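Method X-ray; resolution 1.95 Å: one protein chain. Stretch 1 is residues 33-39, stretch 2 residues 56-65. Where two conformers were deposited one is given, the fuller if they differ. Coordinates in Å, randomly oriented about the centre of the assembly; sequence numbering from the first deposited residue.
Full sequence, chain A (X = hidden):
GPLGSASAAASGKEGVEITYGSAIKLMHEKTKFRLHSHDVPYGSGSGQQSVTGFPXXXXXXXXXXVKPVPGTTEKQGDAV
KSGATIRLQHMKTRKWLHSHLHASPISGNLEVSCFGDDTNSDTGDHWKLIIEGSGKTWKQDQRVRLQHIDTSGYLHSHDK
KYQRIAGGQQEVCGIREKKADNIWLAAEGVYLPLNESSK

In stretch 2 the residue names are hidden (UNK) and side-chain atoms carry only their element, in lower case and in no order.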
# COMPACT_ATOMS: atom_id res chain seq x y z
N PHE A 33 -1.07 -12.55 -2.73
CA PHE A 33 -0.43 -11.67 -3.74
C PHE A 33 0.22 -10.44 -3.08
O PHE A 33 -0.22 -9.99 -2.01
CB PHE A 33 -1.44 -11.24 -4.83
CG PHE A 33 -1.71 -12.32 -5.89
CD1 PHE A 33 -2.00 -13.64 -5.53
CD2 PHE A 33 -1.71 -11.99 -7.25
CE1 PHE A 33 -2.25 -14.64 -6.51
CE2 PHE A 33 -1.96 -12.96 -8.23
CZ PHE A 33 -2.24 -14.30 -7.85
N ARG A 34 1.25 -9.91 -3.71
CA ARG A 34 1.97 -8.78 -3.15
C ARG A 34 1.59 -7.44 -3.81
O ARG A 34 1.48 -7.33 -5.02
CB ARG A 34 3.49 -8.97 -3.26
CG ARG A 34 4.07 -9.95 -2.31
CD ARG A 34 4.09 -11.33 -2.94
NE ARG A 34 5.15 -12.16 -2.39
CZ ARG A 34 4.93 -13.22 -1.63
NH1 ARG A 34 3.68 -13.59 -1.37
NH2 ARG A 34 5.95 -13.93 -1.14
N LEU A 35 1.44 -6.41 -2.98
CA LEU A 35 1.24 -5.06 -3.50
C LEU A 35 2.41 -4.68 -4.42
O LEU A 35 3.58 -4.79 -4.04
CB LEU A 35 1.08 -4.06 -2.32
CG LEU A 35 0.65 -2.63 -2.68
CD1 LEU A 35 -0.81 -2.61 -3.19
CD2 LEU A 35 0.86 -1.67 -1.48
N HIS A 36 2.09 -4.23 -5.63
CA HIS A 36 3.04 -4.13 -6.71
C HIS A 36 2.76 -2.92 -7.61
O HIS A 36 1.60 -2.52 -7.83
CB HIS A 36 2.99 -5.46 -7.50
CG HIS A 36 3.72 -5.46 -8.81
ND1 HIS A 36 3.12 -5.08 -9.99
CD2 HIS A 36 4.95 -5.92 -9.15
CE1 HIS A 36 3.98 -5.23 -10.98
NE2 HIS A 36 5.10 -5.75 -10.50
N SER A 37 3.83 -2.31 -8.12
CA SER A 37 3.67 -1.25 -9.13
C SER A 37 4.73 -1.39 -10.20
O SER A 37 5.56 -2.31 -10.15
CB SER A 37 3.63 0.17 -8.51
OG SER A 37 3.06 1.12 -9.41
N HIS A 38 4.71 -0.49 -11.17
CA HIS A 38 5.55 -0.62 -12.34
C HIS A 38 5.32 0.63 -13.19
O HIS A 38 4.41 1.39 -12.90
CB HIS A 38 5.22 -1.90 -13.13
CG HIS A 38 3.75 -2.22 -13.27
ND1 HIS A 38 3.29 -3.48 -13.60
CD2 HIS A 38 2.64 -1.46 -13.12
CE1 HIS A 38 1.98 -3.47 -13.67
NE2 HIS A 38 1.55 -2.25 -13.39
N ASP A 39 6.12 0.79 -14.24
CA ASP A 39 6.12 2.00 -15.05
C ASP A 39 5.06 2.01 -16.17
O ASP A 39 5.39 2.21 -17.34
CB ASP A 39 7.54 2.21 -15.63
CG ASP A 39 7.71 3.55 -16.31
OD1 ASP A 39 6.87 4.45 -16.08
OD2 ASP A 39 8.70 3.72 -17.08
N UNK A 56 4.54 -13.60 -7.74
CA UNK A 56 5.92 -14.12 -7.64
C UNK A 56 6.72 -13.50 -6.50
O UNK A 56 6.55 -12.31 -6.17
N UNK A 57 7.58 -14.31 -5.89
CA UNK A 57 8.43 -13.91 -4.76
C UNK A 57 9.52 -12.91 -5.16
O UNK A 57 9.78 -11.92 -4.44
c UNK A 57 8.12 -16.08 -3.47
c UNK A 57 9.12 -15.16 -4.08
c UNK A 57 10.13 -14.72 -3.02
N UNK A 58 10.20 -13.16 -6.28
CA UNK A 58 11.28 -12.24 -6.63
C UNK A 58 10.89 -11.16 -7.63
O UNK A 58 10.64 -11.40 -8.80
c UNK A 58 12.70 -14.41 -6.53
c UNK A 58 12.72 -12.91 -6.75
c UNK A 58 13.57 -12.41 -7.95
N UNK A 59 10.82 -9.94 -7.09
CA UNK A 59 10.22 -8.82 -7.78
C UNK A 59 10.56 -7.54 -7.02
O UNK A 59 9.96 -7.26 -5.98
o UNK A 59 7.16 -7.23 -8.10
c UNK A 59 8.04 -7.92 -8.64
o UNK A 59 8.42 -7.76 -9.81
c UNK A 59 8.70 -9.00 -7.85
N UNK A 60 11.53 -6.77 -7.52
CA UNK A 60 11.94 -5.51 -6.84
C UNK A 60 10.77 -4.52 -6.86
O UNK A 60 10.65 -3.68 -5.97
o UNK A 60 12.97 -4.73 -8.89
c UNK A 60 13.18 -4.90 -7.50
N UNK A 61 9.90 -4.66 -7.87
CA UNK A 61 8.68 -3.86 -7.99
C UNK A 61 7.63 -4.09 -6.89
O UNK A 61 6.60 -3.38 -6.86
o UNK A 61 9.31 -2.24 -10.20
c UNK A 61 8.69 -3.27 -10.47
n UNK A 61 8.58 -3.73 -11.72
c UNK A 61 8.03 -4.08 -9.37
N UNK A 62 7.90 -5.03 -5.99
CA UNK A 62 7.04 -5.24 -4.82
C UNK A 62 7.46 -4.50 -3.56
O UNK A 62 6.79 -4.63 -2.52
c UNK A 62 6.91 -6.73 -4.51
o UNK A 62 6.19 -7.38 -5.53
N UNK A 63 8.57 -3.75 -3.62
CA UNK A 63 9.06 -3.05 -2.43
C UNK A 63 8.53 -1.63 -2.31
O UNK A 63 8.42 -0.90 -3.32
c UNK A 63 11.46 -5.65 0.24
c UNK A 63 10.96 -4.51 -0.38
c UNK A 63 11.87 -5.23 -2.49
c UNK A 63 12.39 -6.38 -1.86
c UNK A 63 10.59 -3.04 -2.38
c UNK A 63 12.15 -6.58 -0.51
c UNK A 63 11.16 -4.28 -1.74
o UNK A 63 12.62 -7.69 0.14
N UNK A 64 8.18 -1.27 -1.07
CA UNK A 64 7.62 0.02 -0.69
C UNK A 64 8.41 0.55 0.53
O UNK A 64 8.75 -0.23 1.42
c UNK A 64 5.31 -0.70 -1.44
c UNK A 64 3.56 1.80 -3.74
c UNK A 64 6.12 -0.13 -0.32
n UNK A 64 4.35 -2.16 -2.88
c UNK A 64 4.35 1.41 -2.65
c UNK A 64 3.19 -0.51 -4.39
c UNK A 64 4.00 -0.90 -3.31
c UNK A 64 2.99 0.83 -4.60
c UNK A 64 4.58 0.04 -2.43
c UNK A 64 5.14 -2.04 -1.75
N UNK A 65 8.68 1.86 0.56
CA UNK A 65 9.28 2.50 1.74
C UNK A 65 8.20 3.12 2.65
O UNK A 65 7.37 3.92 2.19
c UNK A 65 12.10 1.72 1.18
c UNK A 65 11.02 4.11 2.61
c UNK A 65 10.36 3.54 1.36
c UNK A 65 11.43 2.90 0.47
O HOH W 1 4.49 -5.81 -1.73
O HOH W 2 7.44 -6.34 -11.85

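Position 56 has backbone atoms and no side-chain atom; its O lies 4.0 Å from Arg34 NE, oblique to the guanidinium and not a hydrogen bond. The absence of a side chain identifies Gly56.

Position 57 carries three carbons, one bonded to the other two. Its CA-to-CB bond points away from stretch 1, yet one of the two outer carbons comes within 3.8 Å of Arg34 NH2. A fork at CB without a heteroatom is valine, Val57, and the atom near Arg34 is CG2.

Position 58 repeats the three-carbon fork but touches nothing on stretch 1. It is Val58, with an unusual chi1 of 2°, between the wells.

Position 59 has two carbons, the second bearing two oxygens. Its CA-to-CB bond points toward stretch 1. One oxygen lies near the plane of the His36 ring, but its 2.8 Å approach to CD2 of His36 is too close in the model, so no interaction is inferred from that distance. A carboxylate one carbon from CA makes this Asp59, and the crowded oxygen is OD1.

Position 60 shows one carbon and one oxygen. Its CA-to-CB bond points away from stretch 1, and it makes no contact across the stretches. The hydroxymethyl group is that of Ser60.

Position 61 has two carbons, the second carrying one oxygen and one nitrogen. Its CB packs 3.1 Å from Ser37 O and 3.6 Å from His36 NE2. The backbone adds a nearly straight hydrogen bond, from Ser37 N to the O of position 61, at 3.2 Å and 170°. The terminal amide, one carbon from CA, defines Asn61.

Position 62 again has one carbon and one oxygen, the oxygen 3.9 Å from Arg34 CB. This is Ser62. Its OG donates a hydrogen bond to Asp59 OD1 at 2.8 Å, although the crowding of that acceptor makes its position less certain. Within the turn, Ser62 N also donates to Asp59 O at 3.0 Å.

Position 63 has one carbon leading to a six-carbon ring with an oxygen attached. Its CA-to-CB bond points away from stretch 1, which it does not touch. The phenol gives Tyr63.

Position 64 has one carbon followed by fused five- and six-membered rings of eight carbons and one nitrogen. The ring nitrogen donates to Leu35 O at 3.0 Å and 176°. Leu35 CD2 lies over the ring face, 4.0 Å from the five-membered-ring centroid and 23° off the normal, a CH-pi arrangement. The indole is that of Trp64, and the donor is NE1.

Position 65 has four carbons forked at the first, with one arm two carbons long, out of reach of stretch 1. This is Ile65.

The contact combines directional polar anchors with apolar packing. Trp64 uses its indole N-H and its ring face on the same residue, Leu35, while the Ser37 N to Asn61 O bond ties the backbones farther along. Water 1 donates to Leu35 O and Ser62 O, at 2.7 Å each. Water 2 links His36 NE2 (2.8 Å), Asp59 OD2 (2.7 Å) and Asn61 ND2 (2.9 Å), accepting from the amide and donating to the carboxylate. The two stretches bury 487 Å² between them, both sides summed.

Stretch 2, residues 56-65: GVVDSNSYWI
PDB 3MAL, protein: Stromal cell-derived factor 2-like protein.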